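Local coordinates for protein elongation factor G (Thermus thermophilus, PDB 2DY1) that binds GTP with magnesium and probably acts as a translation elongation factor GTPase in protein synthesis, at residues V12-H17 against L78-G83; D50-A55 against Q292-M297; T61-V66 against V288-V293; Y329-K334 against G345-V350. All blocks are in the same frame, centred on the assembly; numbering follows the deposited sequence.

How the interactions relate
Interactions 1 and 3 lie closest to the nucleotide. In interaction 3, T61 binds the magnesium and the GTP; in interaction 1, G83 touches the GTP. Their centres are 11 Å apart, and D80 N meets G65 O at 2.9 Å, joining strands 74-80 and 65-71 of one sheet. Interactions 2 and 3 share Q292 and V293 on strand 285-294, and D50 OD1 lies 2.7 Å from T61 OG1. Both join the GTPase domain to domain 2. Interaction 4 lies within domain 2, away from the GTP. It still borders interaction 3, where V66 O and G333 N are 3.0 Å apart, and interaction 2, where Y51 CE2 packs 3.5 Å from K334 N.

Interaction 1: V12-H17 against L78-G83; sequences VALVGH and LLDAPG
L14 and L79 lie at the middle of a parallel strand pairing in the GTPase domain. L14 N gives a nearly straight bond of 2.8 Å to L79 O. L14 O accepts from A81 N of the same partner segment at 3.1 Å. V12 O accepts from L79 N at 2.8 Å. On one face of the sheet, L78 CG lies anti to the backbone N (chi1 -174°) and carries CD1 to V12 CG1 and L14 CB, 4.0 Å from each. Next along the same face, L14 and D80 lie side by side and point the same way. A81 CB sits 4.0 Å from V15 CG1.

Past the three backbone bonds, water 1 links the two chains, taking a hydrogen from G16 N at 2.9 Å and giving one to P82 O. G83 CA makes a CA-H...O contact of 3.3 Å with G16 O. At the backbone angles of G16 a side chain would collide with the carbonyl O of V15.

G16 fits the start of a P-loop, and its O is also bonded to K22 NZ. D80 to G83 read as the DxxG motif of GTPases. D80 OD2 is hydrogen-bonded to T49 and to T23, which binds magnesium. The backbone bonds thus fix two nucleotide-binding loops side by side, with D80 as a second-shell group of the metal.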
loop_
_atom_site.group_PDB
_atom_site.type_symbol
_atom_site.label_atom_id
_atom_site.label_comp_id
_atom_site.label_asym_id
_atom_site.label_seq_id
_atom_site.Cartn_x
_atom_site.Cartn_y
_atom_site.Cartn_z
ATOM N N VAL A 12 -14.932 -2.972 -13.035
ATOM C CA VAL A 12 -14.228 -4.160 -12.553
ATOM C C VAL A 12 -12.748 -3.890 -12.352
ATOM O O VAL A 12 -12.122 -3.299 -13.235
ATOM C CB VAL A 12 -14.380 -5.305 -13.612
ATOM C CG1 VAL A 12 -13.641 -6.571 -13.164
ATOM C CG2 VAL A 12 -15.875 -5.612 -13.855
ATOM N N ALA A 13 -12.195 -4.312 -11.207
ATOM C CA ALA A 13 -10.747 -4.151 -10.966
ATOM C C ALA A 13 -10.098 -5.487 -11.302
ATOM O O ALA A 13 -10.539 -6.516 -10.804
ATOM C CB ALA A 13 -10.470 -3.825 -9.519
ATOM N N LEU A 14 -9.055 -5.450 -12.127
ATOM C CA LEU A 14 -8.328 -6.657 -12.546
ATOM C C LEU A 14 -7.074 -6.663 -11.667
ATOM O O LEU A 14 -6.187 -5.783 -11.782
ATOM C CB LEU A 14 -7.977 -6.537 -14.030
ATOM C CG LEU A 14 -7.033 -7.582 -14.619
ATOM C CD1 LEU A 14 -7.570 -8.994 -14.390
ATOM C CD2 LEU A 14 -6.921 -7.299 -16.102
ATOM N N VAL A 15 -6.996 -7.663 -10.791
ATOM C CA VAL A 15 -5.913 -7.768 -9.818
ATOM C C VAL A 15 -5.316 -9.157 -9.862
ATOM O O VAL A 15 -5.849 -10.046 -10.527
ATOM C CB VAL A 15 -6.437 -7.497 -8.398
ATOM C CG1 VAL A 15 -6.905 -6.039 -8.294
ATOM C CG2 VAL A 15 -7.645 -8.424 -8.075
ATOM N N GLY A 16 -4.202 -9.332 -9.171
ATOM C CA GLY A 16 -3.566 -10.644 -9.153
ATOM C C GLY A 16 -2.068 -10.490 -8.961
ATOM O O GLY A 16 -1.535 -9.395 -9.060
ATOM N N HIS A 17 -1.390 -11.591 -8.683
ATOM C CA HIS A 17 0.045 -11.559 -8.470
ATOM C C HIS A 17 0.776 -10.999 -9.665
ATOM O O HIS A 17 0.339 -11.120 -10.812
ATOM C CB HIS A 17 0.556 -12.978 -8.216
ATOM C CG HIS A 17 1.919 -13.033 -7.599
ATOM N ND1 HIS A 17 2.126 -12.947 -6.239
ATOM C CD2 HIS A 17 3.143 -13.171 -8.160
ATOM C CE1 HIS A 17 3.421 -13.028 -5.988
ATOM N NE2 HIS A 17 4.060 -13.165 -7.137
ATOM N N LEU A 78 -12.700 -1.353 -17.046
ATOM C CA LEU A 78 -11.751 -2.298 -16.456
ATOM C C LEU A 78 -10.544 -1.549 -15.924
ATOM O O LEU A 78 -9.929 -0.774 -16.647
ATOM C CB LEU A 78 -11.309 -3.315 -17.524
ATOM C CG LEU A 78 -10.426 -4.486 -17.073
ATOM C CD1 LEU A 78 -11.219 -5.406 -16.128
ATOM C CD2 LEU A 78 -9.953 -5.272 -18.310
ATOM N N LEU A 79 -10.221 -1.777 -14.658
ATOM C CA LEU A 79 -9.067 -1.102 -14.048
ATOM C C LEU A 79 -7.942 -2.135 -13.963
ATOM O O LEU A 79 -8.015 -3.070 -13.171
ATOM C CB LEU A 79 -9.440 -0.587 -12.661
ATOM C CG LEU A 79 -10.765 0.198 -12.653
ATOM C CD1 LEU A 79 -11.056 0.721 -11.248
ATOM C CD2 LEU A 79 -10.681 1.367 -13.633
ATOM N N ASP A 80 -6.900 -1.944 -14.785
ATOM C CA ASP A 80 -5.760 -2.884 -14.858
ATOM C C ASP A 80 -4.783 -2.433 -13.775
ATOM O O ASP A 80 -4.045 -1.456 -13.935
ATOM C CB ASP A 80 -5.148 -2.815 -16.277
ATOM C CG ASP A 80 -3.923 -3.692 -16.438
ATOM O OD1 ASP A 80 -3.773 -4.620 -15.630
ATOM O OD2 ASP A 80 -3.120 -3.442 -17.381
ATOM N N ALA A 81 -4.804 -3.147 -12.664
ATOM C CA ALA A 81 -4.045 -2.770 -11.472
ATOM C C ALA A 81 -2.692 -3.421 -11.333
ATOM O O ALA A 81 -2.406 -4.411 -12.016
ATOM C CB ALA A 81 -4.903 -3.114 -10.217
ATOM N N PRO A 82 -1.847 -2.878 -10.437
ATOM C CA PRO A 82 -0.518 -3.442 -10.203
ATOM C C PRO A 82 -0.634 -4.835 -9.599
ATOM O O PRO A 82 -1.688 -5.254 -9.084
ATOM C CB PRO A 82 0.097 -2.490 -9.180
ATOM C CG PRO A 82 -0.560 -1.167 -9.489
ATOM C CD PRO A 82 -2.006 -1.603 -9.707
ATOM N N GLY A 83 0.493 -5.532 -9.610
ATOM C CA GLY A 83 0.548 -6.848 -9.020
ATOM C C GLY A 83 1.423 -6.829 -7.765
ATOM O O GLY A 83 1.125 -7.486 -6.785
HETATM O O HOH W 1 -3.263 -7.067 -7.635
#

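Interaction 2: D50-A55 against Q292-M297; sequences DYTPEA and QVDPFM
Y51 and D294 meet tip to tip where a GTPase-domain segment, in the first switch region, faces the end of a strand of domain 2. From CB, the Y51 side chain starts with CG between the backbone N and the carbonyl carbon (chi1 71°). Further out, CE1 comes within 3.4 Å of D294 OD1, and CE2 on the other side of the ring packs on K334. At the tip, OH gives a hydrogen bond of 2.8 Å to the syn lone pair of D294 OD1. The carboxylate meets the ring at its edge, and the two planes are 87° apart. OH also lies 3.6 Å from Q292 NE2.

The second oxygen of D294 is held from its own strand and from domain III. Q292 NE2 donates to D294 OD2 at 2.9 Å, on the syn side but 30° out of the carboxylate plane. The other end of that amide, Q292 OE1, is held by R63. R439, on helix 430-442, makes a salt bridge to D294 OD2. An alanine in place of D294 would probably leave the Y51 hydroxyl and the Q292 amide without their acceptor, and R439 without this counter-charge.

T52 comes in beside Y51. Its CG2 is 4.2 Å from D294 OD2. Its OG1 caps the start of helix 53-57, accepting from A55 N at 3.2 Å.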
loop_
_atom_site.group_PDB
_atom_site.type_symbol
_atom_site.label_atom_id
_atom_site.label_comp_id
_atom_site.label_asym_id
_atom_site.label_seq_id
_atom_site.Cartn_x
_atom_site.Cartn_y
_atom_site.Cartn_z
ATOM N N ASP A 50 0.612 0.301 -19.295
ATOM C CA ASP A 50 1.954 0.630 -18.901
ATOM C C ASP A 50 2.575 1.696 -19.798
ATOM O O ASP A 50 3.213 1.391 -20.807
ATOM C CB ASP A 50 2.788 -0.664 -18.868
ATOM C CG ASP A 50 2.313 -1.654 -17.778
ATOM O OD1 ASP A 50 1.524 -1.270 -16.877
ATOM O OD2 ASP A 50 2.768 -2.826 -17.787
ATOM N N TYR A 51 2.376 2.957 -19.425
ATOM C CA TYR A 51 2.897 4.063 -20.221
ATOM C C TYR A 51 3.885 4.976 -19.491
ATOM O O TYR A 51 4.628 5.699 -20.148
ATOM C CB TYR A 51 1.736 4.893 -20.795
ATOM C CG TYR A 51 0.988 5.710 -19.768
ATOM C CD1 TYR A 51 1.493 6.938 -19.315
ATOM C CD2 TYR A 51 -0.207 5.246 -19.218
ATOM C CE1 TYR A 51 0.845 7.688 -18.354
ATOM C CE2 TYR A 51 -0.866 5.991 -18.243
ATOM C CZ TYR A 51 -0.351 7.207 -17.815
ATOM O OH TYR A 51 -1.039 7.964 -16.868
ATOM N N THR A 52 3.909 4.979 -18.157
ATOM C CA THR A 52 4.884 5.842 -17.482
ATOM C C THR A 52 6.274 5.229 -17.629
ATOM O O THR A 52 6.417 4.027 -17.883
ATOM C CB THR A 52 4.615 5.992 -15.975
ATOM O OG1 THR A 52 4.748 4.713 -15.340
ATOM C CG2 THR A 52 3.217 6.572 -15.735
ATOM N N PRO A 53 7.328 6.045 -17.507
ATOM C CA PRO A 53 8.681 5.513 -17.635
ATOM C C PRO A 53 8.975 4.388 -16.645
ATOM O O PRO A 53 9.687 3.426 -16.955
ATOM C CB PRO A 53 9.570 6.736 -17.357
ATOM C CG PRO A 53 8.734 7.865 -17.843
ATOM C CD PRO A 53 7.341 7.507 -17.328
ATOM N N GLU A 54 8.411 4.507 -15.443
ATOM C CA GLU A 54 8.662 3.529 -14.407
ATOM C C GLU A 54 8.019 2.193 -14.761
ATOM O O GLU A 54 8.628 1.139 -14.585
ATOM C CB GLU A 54 8.115 4.042 -13.074
ATOM C CG GLU A 54 8.794 5.365 -12.560
ATOM C CD GLU A 54 8.491 6.596 -13.419
ATOM O OE1 GLU A 54 7.334 6.773 -13.876
ATOM O OE2 GLU A 54 9.430 7.415 -13.646
ATOM N N ALA A 55 6.784 2.238 -15.257
ATOM C CA ALA A 55 6.093 0.999 -15.638
ATOM C C ALA A 55 6.818 0.260 -16.745
ATOM O O ALA A 55 6.930 -0.961 -16.711
ATOM C CB ALA A 55 4.651 1.310 -16.094
ATOM N N GLN A 292 -3.065 11.245 -11.196
ATOM C CA GLN A 292 -1.797 11.213 -11.952
ATOM C C GLN A 292 -1.346 12.662 -12.081
ATOM O O GLN A 292 -2.172 13.554 -12.163
ATOM C CB GLN A 292 -1.952 10.707 -13.391
ATOM C CG GLN A 292 -2.109 9.214 -13.568
ATOM C CD GLN A 292 -0.935 8.428 -13.008
ATOM O OE1 GLN A 292 -1.093 7.614 -12.105
ATOM N NE2 GLN A 292 0.260 8.668 -13.561
ATOM N N VAL A 293 -0.035 12.903 -12.090
ATOM C CA VAL A 293 0.480 14.254 -12.369
ATOM C C VAL A 293 1.590 13.914 -13.379
ATOM O O VAL A 293 2.779 13.953 -13.059
ATOM C CB VAL A 293 1.073 14.971 -11.113
ATOM C CG1 VAL A 293 1.441 16.413 -11.460
ATOM C CG2 VAL A 293 0.076 14.970 -9.971
ATOM N N ASP A 294 1.178 13.512 -14.583
ATOM C CA ASP A 294 2.116 13.104 -15.640
ATOM C C ASP A 294 2.834 14.318 -16.213
ATOM O O ASP A 294 2.224 15.355 -16.441
ATOM C CB ASP A 294 1.374 12.401 -16.791
ATOM C CG ASP A 294 0.814 11.029 -16.404
ATOM O OD1 ASP A 294 -0.243 10.633 -16.952
ATOM O OD2 ASP A 294 1.425 10.330 -15.575
ATOM N N PRO A 295 4.146 14.205 -16.456
ATOM C CA PRO A 295 4.861 15.354 -17.017
ATOM C C PRO A 295 4.168 15.892 -18.272
ATOM O O PRO A 295 3.752 15.120 -19.148
ATOM C CB PRO A 295 6.239 14.782 -17.330
ATOM C CG PRO A 295 6.426 13.764 -16.252
ATOM C CD PRO A 295 5.062 13.089 -16.175
ATOM N N PHE A 296 4.052 17.217 -18.341
ATOM C CA PHE A 296 3.439 17.918 -19.467
ATOM C C PHE A 296 1.928 17.741 -19.576
ATOM O O PHE A 296 1.331 18.109 -20.592
ATOM C CB PHE A 296 4.091 17.485 -20.781
ATOM C CG PHE A 296 5.588 17.447 -20.721
ATOM C CD1 PHE A 296 6.258 16.228 -20.715
ATOM C CD2 PHE A 296 6.326 18.621 -20.604
ATOM C CE1 PHE A 296 7.645 16.184 -20.587
ATOM C CE2 PHE A 296 7.710 18.589 -20.474
ATOM C CZ PHE A 296 8.371 17.372 -20.465
ATOM N N MET A 297 1.300 17.196 -18.536
ATOM C CA MET A 297 -0.157 16.987 -18.582
ATOM C C MET A 297 -0.877 17.691 -17.443
ATOM O O MET A 297 -2.069 18.009 -17.563
ATOM C CB MET A 297 -0.488 15.483 -18.533
ATOM C CG MET A 297 -1.973 15.131 -18.713
ATOM S SD MET A 297 -2.627 15.430 -20.387
ATOM C CE MET A 297 -4.370 14.765 -20.176
#

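Interaction 3: T61-V66 against V288-V293. With MG (magnesium ion), chain B; GTP (guanosine-5'-triphosphate), chain C.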
loop_
_atom_site.group_PDB
_atom_site.type_symbol
_atom_site.label_atom_id
_atom_site.label_comp_id
_atom_site.label_asym_id
_atom_site.label_seq_id
_atom_site.Cartn_x
_atom_site.Cartn_y
_atom_site.Cartn_z
ATOM N N THR A 61 3.151 -3.172 -13.923
ATOM C CA THR A 61 2.193 -2.101 -13.783
ATOM C C THR A 61 2.410 -1.368 -12.464
ATOM O O THR A 61 2.055 -1.849 -11.386
ATOM C CB THR A 61 0.769 -2.700 -13.892
ATOM O OG1 THR A 61 0.621 -3.220 -15.214
ATOM C CG2 THR A 61 -0.317 -1.637 -13.657
ATOM N N VAL A 62 2.988 -0.172 -12.565
ATOM C CA VAL A 62 3.274 0.665 -11.406
ATOM C C VAL A 62 2.038 1.502 -11.080
ATOM O O VAL A 62 1.782 1.815 -9.913
ATOM C CB VAL A 62 4.460 1.604 -11.730
ATOM C CG1 VAL A 62 4.689 2.626 -10.610
ATOM C CG2 VAL A 62 5.702 0.755 -11.971
ATOM N N ARG A 63 1.298 1.854 -12.132
ATOM C CA ARG A 63 0.111 2.689 -12.001
ATOM C C ARG A 63 -1.070 2.063 -12.704
ATOM O O ARG A 63 -0.962 1.626 -13.855
ATOM C CB ARG A 63 0.363 4.062 -12.626
ATOM C CG ARG A 63 1.618 4.796 -12.109
ATOM C CD ARG A 63 1.541 5.125 -10.642
ATOM N NE ARG A 63 0.491 6.120 -10.398
ATOM C CZ ARG A 63 0.082 6.492 -9.186
ATOM N NH1 ARG A 63 0.624 5.964 -8.099
ATOM N NH2 ARG A 63 -0.876 7.410 -9.064
ATOM N N THR A 64 -2.202 2.008 -12.006
ATOM C CA THR A 64 -3.417 1.476 -12.592
ATOM C C THR A 64 -3.783 2.202 -13.885
ATOM O O THR A 64 -3.718 3.435 -13.956
ATOM C CB THR A 64 -4.574 1.660 -11.600
ATOM O OG1 THR A 64 -4.246 0.980 -10.385
ATOM C CG2 THR A 64 -5.897 1.127 -12.178
ATOM N N GLY A 65 -4.149 1.426 -14.904
ATOM C CA GLY A 65 -4.582 1.983 -16.179
ATOM C C GLY A 65 -6.051 1.655 -16.396
ATOM O O GLY A 65 -6.513 0.575 -16.066
ATOM N N VAL A 66 -6.793 2.613 -16.938
ATOM C CA VAL A 66 -8.210 2.402 -17.222
ATOM C C VAL A 66 -8.388 1.943 -18.665
ATOM O O VAL A 66 -7.768 2.486 -19.597
ATOM C CB VAL A 66 -9.011 3.713 -16.998
ATOM C CG1 VAL A 66 -10.497 3.456 -17.269
ATOM C CG2 VAL A 66 -8.810 4.205 -15.561
ATOM N N VAL A 288 -12.673 10.259 -5.855
ATOM C CA VAL A 288 -11.407 10.340 -6.602
ATOM C C VAL A 288 -10.613 9.147 -6.045
ATOM O O VAL A 288 -10.203 9.168 -4.882
ATOM C CB VAL A 288 -10.659 11.643 -6.273
ATOM C CG1 VAL A 288 -9.289 11.655 -6.941
ATOM C CG2 VAL A 288 -11.472 12.854 -6.762
ATOM N N PHE A 289 -10.408 8.107 -6.860
ATOM C CA PHE A 289 -9.701 6.926 -6.360
ATOM C C PHE A 289 -8.215 6.949 -6.633
ATOM O O PHE A 289 -7.470 6.184 -6.046
ATOM C CB PHE A 289 -10.339 5.622 -6.886
ATOM C CG PHE A 289 -10.137 5.375 -8.348
ATOM C CD1 PHE A 289 -9.076 4.571 -8.794
ATOM C CD2 PHE A 289 -11.034 5.899 -9.282
ATOM C CE1 PHE A 289 -8.932 4.294 -10.183
ATOM C CE2 PHE A 289 -10.902 5.636 -10.639
ATOM C CZ PHE A 289 -9.849 4.830 -11.093
ATOM N N LYS A 290 -7.805 7.799 -7.562
ATOM C CA LYS A 290 -6.368 7.960 -7.838
ATOM C C LYS A 290 -6.121 9.256 -8.567
ATOM O O LYS A 290 -7.042 9.868 -9.141
ATOM C CB LYS A 290 -5.792 6.799 -8.673
ATOM C CG LYS A 290 -6.268 6.762 -10.106
ATOM C CD LYS A 290 -5.445 5.817 -10.993
ATOM C CE LYS A 290 -4.150 6.509 -11.453
ATOM N NZ LYS A 290 -3.139 5.534 -12.007
ATOM N N VAL A 291 -4.851 9.646 -8.590
ATOM C CA VAL A 291 -4.450 10.883 -9.232
ATOM C C VAL A 291 -3.162 10.651 -10.011
ATOM O O VAL A 291 -2.314 9.869 -9.568
ATOM C CB VAL A 291 -4.158 11.963 -8.161
ATOM C CG1 VAL A 291 -3.432 13.155 -8.785
ATOM C CG2 VAL A 291 -5.477 12.436 -7.516
ATOM N N GLN A 292 -3.065 11.245 -11.196
ATOM C CA GLN A 292 -1.797 11.213 -11.952
ATOM C C GLN A 292 -1.346 12.662 -12.081
ATOM O O GLN A 292 -2.172 13.554 -12.163
ATOM C CB GLN A 292 -1.952 10.707 -13.391
ATOM C CG GLN A 292 -2.109 9.214 -13.568
ATOM C CD GLN A 292 -0.935 8.428 -13.008
ATOM O OE1 GLN A 292 -1.093 7.614 -12.105
ATOM N NE2 GLN A 292 0.260 8.668 -13.561
ATOM N N VAL A 293 -0.035 12.903 -12.090
ATOM C CA VAL A 293 0.480 14.254 -12.369
ATOM C C VAL A 293 1.590 13.914 -13.379
ATOM O O VAL A 293 2.779 13.953 -13.059
ATOM C CB VAL A 293 1.073 14.971 -11.113
ATOM C CG1 VAL A 293 1.441 16.413 -11.460
ATOM C CG2 VAL A 293 0.076 14.970 -9.971
HETATM MG MG MG B . 0.378 -5.232 -15.536
HETATM P PG GTP C . 2.117 -6.969 -13.345
HETATM O O1G GTP C . 3.702 -6.750 -13.195
HETATM O O2G GTP C . 1.455 -5.630 -13.933
HETATM O O3G GTP C . 1.471 -7.410 -12.089
HETATM O O3B GTP C . 2.041 -8.096 -14.493
HETATM P PB GTP C . 0.722 -8.464 -15.331
HETATM O O1B GTP C . -0.158 -9.304 -14.486
HETATM O O2B GTP C . 0.143 -7.232 -15.917
HETATM O O3A GTP C . 1.318 -9.450 -16.448
HETATM P PA GTP C . 1.773 -8.982 -17.913
HETATM O O1A GTP C . 0.570 -8.783 -18.750
HETATM O O2A GTP C . 2.738 -7.866 -17.779
HETATM O "O5'" GTP C . 2.537 -10.280 -18.473
HETATM C "C5'" GTP C . 3.829 -10.593 -17.950
HETATM C "C4'" GTP C . 4.522 -11.610 -18.854
HETATM O "O4'" GTP C . 3.610 -12.710 -19.007
HETATM C "C3'" GTP C . 4.724 -11.015 -20.249
HETATM O "O3'" GTP C . 5.895 -11.588 -20.837
HETATM C "C2'" GTP C . 3.475 -11.481 -20.996
HETATM O "O2'" GTP C . 3.774 -11.599 -22.391
HETATM C "C1'" GTP C . 3.355 -12.886 -20.409
HETATM N N9 GTP C . 2.009 -13.475 -20.586
HETATM C C8 GTP C . 0.855 -12.920 -20.220
HETATM N N7 GTP C . -0.138 -13.787 -20.406
HETATM C C5 GTP C . 0.384 -14.905 -20.902
HETATM C C6 GTP C . -0.156 -16.128 -21.288
HETATM O O6 GTP C . -1.354 -16.376 -21.159
HETATM N N1 GTP C . 0.705 -17.107 -21.800
HETATM C C2 GTP C . 2.076 -16.845 -21.909
HETATM N N2 GTP C . 2.898 -17.773 -22.392
HETATM N N3 GTP C . 2.561 -15.655 -21.522
HETATM C C4 GTP C . 1.754 -14.704 -21.029
HETATM O O HOH W 2 2.048 -5.213 -16.798
HETATM O O HOH W 3 -1.415 -5.192 -14.459
#
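R63 and Q292 reach toward each other tip to tip, and their contact is the tight part of this interface. R63 bends at chi2 and chi3 (-63° and -67°), and its guanidinium grips one oxygen side-on. NE donates to Q292 OE1 at 2.8 Å, in the carbonyl plane and on a lone pair. NH2 donates to the same OE1 at 3.1 Å from above that plane. K290 NZ comes from the opposite face of the amide and adds a third bond to OE1 at 2.9 Å. NZ bonds T64 O as well, at 2.9 Å on a lone pair. R63 NE and K290 NZ are only 4.0 Å apart. OE1 between them, and the salt bridge from K290 to E90, would probably ease the repulsion. A methionine in place of R63 would probably leave Q292 OE1 with K290 NZ as its one remaining donor of these three, and its amide less firmly fixed.

The rest is looser. R63 NH2 makes a weak bond to V291 O, and V66 and F289 only approach each other. R63 is partly exposed, while K290 and Q292 are buried. T61 takes no part in this packing: its OG1 binds the magnesium and its N donates to GTP O2G at 3.0 Å.

T64 and K290 lie by helix 88-97, which carries E90. R63 NH2 also bonds E408 O, at the end of helix 392-408. Strand 285-294 runs beside strand 298-307, and strand 65-71 continues beside strand 74-80.

Interaction 4: Y329-K334 against G345-V350; sequences YVPMGK and GFVLGV
Y329 and G349 join two strands that cross almost at right angles (98°) in the beta barrel of domain 2. Y329 O accepts from G349 N at 2.8 Å, with the donor 36° above the carbonyl plane. L348 CA adds a CA-H...O contact to the same oxygen at 3.2 Å. Water 4 adds a second bridge between Y329 and G349, accepting from Y329 N and donating to G349 O. That oxygen also lies near the plane of the Y329 ring, at its edge, and 3.4 Å from Y329 CB.

V330 and P331 add nearly as much. V330 CG2 is anti to the carbonyl carbon and touches F346 CD2 at 3.7 Å, the two side chains crossing at about a right angle. L348 CD2 comes up to the same methyl more loosely. The F346 ring also meets F77 of strand 74-80, in the GTPase domain.

P331 closes the crossing. Its CG packs on V347 CG1, and its CD lies 3.3 Å from V347 O, a buried oxygen with no hydrogen-bond partner in the model.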
loop_
_atom_site.group_PDB
_atom_site.type_symbol
_atom_site.label_atom_id
_atom_site.label_comp_id
_atom_site.label_asym_id
_atom_site.label_seq_id
_atom_site.Cartn_x
_atom_site.Cartn_y
_atom_site.Cartn_z
ATOM N N TYR A 329 -14.640 13.383 -19.564
ATOM C CA TYR A 329 -13.678 12.553 -20.289
ATOM C C TYR A 329 -13.546 11.196 -19.635
ATOM O O TYR A 329 -13.537 11.111 -18.408
ATOM C CB TYR A 329 -12.273 13.163 -20.256
ATOM C CG TYR A 329 -12.150 14.554 -20.799
ATOM C CD1 TYR A 329 -12.002 14.773 -22.160
ATOM C CD2 TYR A 329 -12.202 15.652 -19.949
ATOM C CE1 TYR A 329 -11.909 16.070 -22.667
ATOM C CE2 TYR A 329 -12.105 16.941 -20.438
ATOM C CZ TYR A 329 -11.962 17.138 -21.799
ATOM O OH TYR A 329 -11.871 18.423 -22.277
ATOM N N VAL A 330 -13.429 10.161 -20.458
ATOM C CA VAL A 330 -13.207 8.803 -19.971
ATOM C C VAL A 330 -11.749 8.532 -20.325
ATOM O O VAL A 330 -11.312 8.798 -21.446
ATOM C CB VAL A 330 -14.095 7.778 -20.686
ATOM C CG1 VAL A 330 -13.594 6.389 -20.395
ATOM C CG2 VAL A 330 -15.561 7.905 -20.202
ATOM N N PRO A 331 -10.976 7.986 -19.375
ATOM C CA PRO A 331 -9.564 7.700 -19.640
ATOM C C PRO A 331 -9.327 6.334 -20.266
ATOM O O PRO A 331 -10.055 5.378 -20.009
ATOM C CB PRO A 331 -8.927 7.791 -18.266
ATOM C CG PRO A 331 -10.020 7.340 -17.344
ATOM C CD PRO A 331 -11.311 7.822 -17.952
ATOM N N MET A 332 -8.336 6.282 -21.153
ATOM C CA MET A 332 -7.915 5.022 -21.773
ATOM C C MET A 332 -6.416 5.142 -21.635
ATOM O O MET A 332 -5.750 5.780 -22.461
ATOM C CB MET A 332 -8.301 4.919 -23.247
ATOM C CG MET A 332 -7.785 3.634 -23.882
ATOM S SD MET A 332 -8.496 3.321 -25.516
ATOM C CE MET A 332 -10.083 2.817 -25.087
ATOM N N GLY A 333 -5.878 4.530 -20.593
ATOM C CA GLY A 333 -4.451 4.695 -20.357
ATOM C C GLY A 333 -4.212 6.183 -20.137
ATOM O O GLY A 333 -4.941 6.849 -19.386
ATOM N N LYS A 334 -3.199 6.735 -20.794
ATOM C CA LYS A 334 -2.894 8.146 -20.625
ATOM C C LYS A 334 -3.769 9.106 -21.421
ATOM O O LYS A 334 -3.654 10.324 -21.237
ATOM C CB LYS A 334 -1.423 8.403 -20.984
ATOM C CG LYS A 334 -1.093 8.493 -22.475
ATOM C CD LYS A 334 0.425 8.601 -22.635
ATOM C CE LYS A 334 0.806 8.729 -24.096
ATOM N NZ LYS A 334 2.299 8.834 -24.208
ATOM N N GLY A 345 -21.024 3.796 -12.915
ATOM C CA GLY A 345 -20.144 2.756 -13.430
ATOM C C GLY A 345 -18.994 3.387 -14.211
ATOM O O GLY A 345 -17.913 2.808 -14.337
ATOM N N PHE A 346 -19.229 4.577 -14.747
ATOM C CA PHE A 346 -18.174 5.270 -15.485
ATOM C C PHE A 346 -17.029 5.670 -14.575
ATOM O O PHE A 346 -17.192 5.890 -13.364
ATOM C CB PHE A 346 -18.698 6.582 -16.102
ATOM C CG PHE A 346 -19.249 6.443 -17.486
ATOM C CD1 PHE A 346 -20.275 5.544 -17.759
ATOM C CD2 PHE A 346 -18.736 7.223 -18.535
ATOM C CE1 PHE A 346 -20.786 5.413 -19.046
ATOM C CE2 PHE A 346 -19.238 7.099 -19.834
ATOM C CZ PHE A 346 -20.266 6.194 -20.094
ATOM N N VAL A 347 -15.852 5.754 -15.194
ATOM C CA VAL A 347 -14.680 6.282 -14.542
ATOM C C VAL A 347 -14.356 7.471 -15.432
ATOM O O VAL A 347 -14.325 7.357 -16.656
ATOM C CB VAL A 347 -13.503 5.298 -14.538
ATOM C CG1 VAL A 347 -12.220 6.043 -14.139
ATOM C CG2 VAL A 347 -13.795 4.180 -13.530
ATOM N N LEU A 348 -14.186 8.630 -14.809
ATOM C CA LEU A 348 -13.874 9.842 -15.544
ATOM C C LEU A 348 -12.490 10.345 -15.222
ATOM O O LEU A 348 -11.987 10.130 -14.121
ATOM C CB LEU A 348 -14.861 10.946 -15.174
ATOM C CG LEU A 348 -16.332 10.658 -15.499
ATOM C CD1 LEU A 348 -17.177 11.817 -14.970
ATOM C CD2 LEU A 348 -16.533 10.509 -16.986
ATOM N N GLY A 349 -11.875 11.023 -16.188
ATOM C CA GLY A 349 -10.576 11.629 -15.945
ATOM C C GLY A 349 -10.855 13.122 -15.969
ATOM O O GLY A 349 -11.373 13.621 -16.970
ATOM N N VAL A 350 -10.530 13.826 -14.894
ATOM C CA VAL A 350 -10.777 15.272 -14.800
ATOM C C VAL A 350 -9.441 16.002 -14.924
ATOM O O VAL A 350 -8.603 15.880 -14.044
ATOM C CB VAL A 350 -11.422 15.614 -13.421
ATOM C CG1 VAL A 350 -11.720 17.104 -13.315
ATOM C CG2 VAL A 350 -12.708 14.813 -13.237
HETATM O O HOH W 4 -14.103 14.248 -16.872
#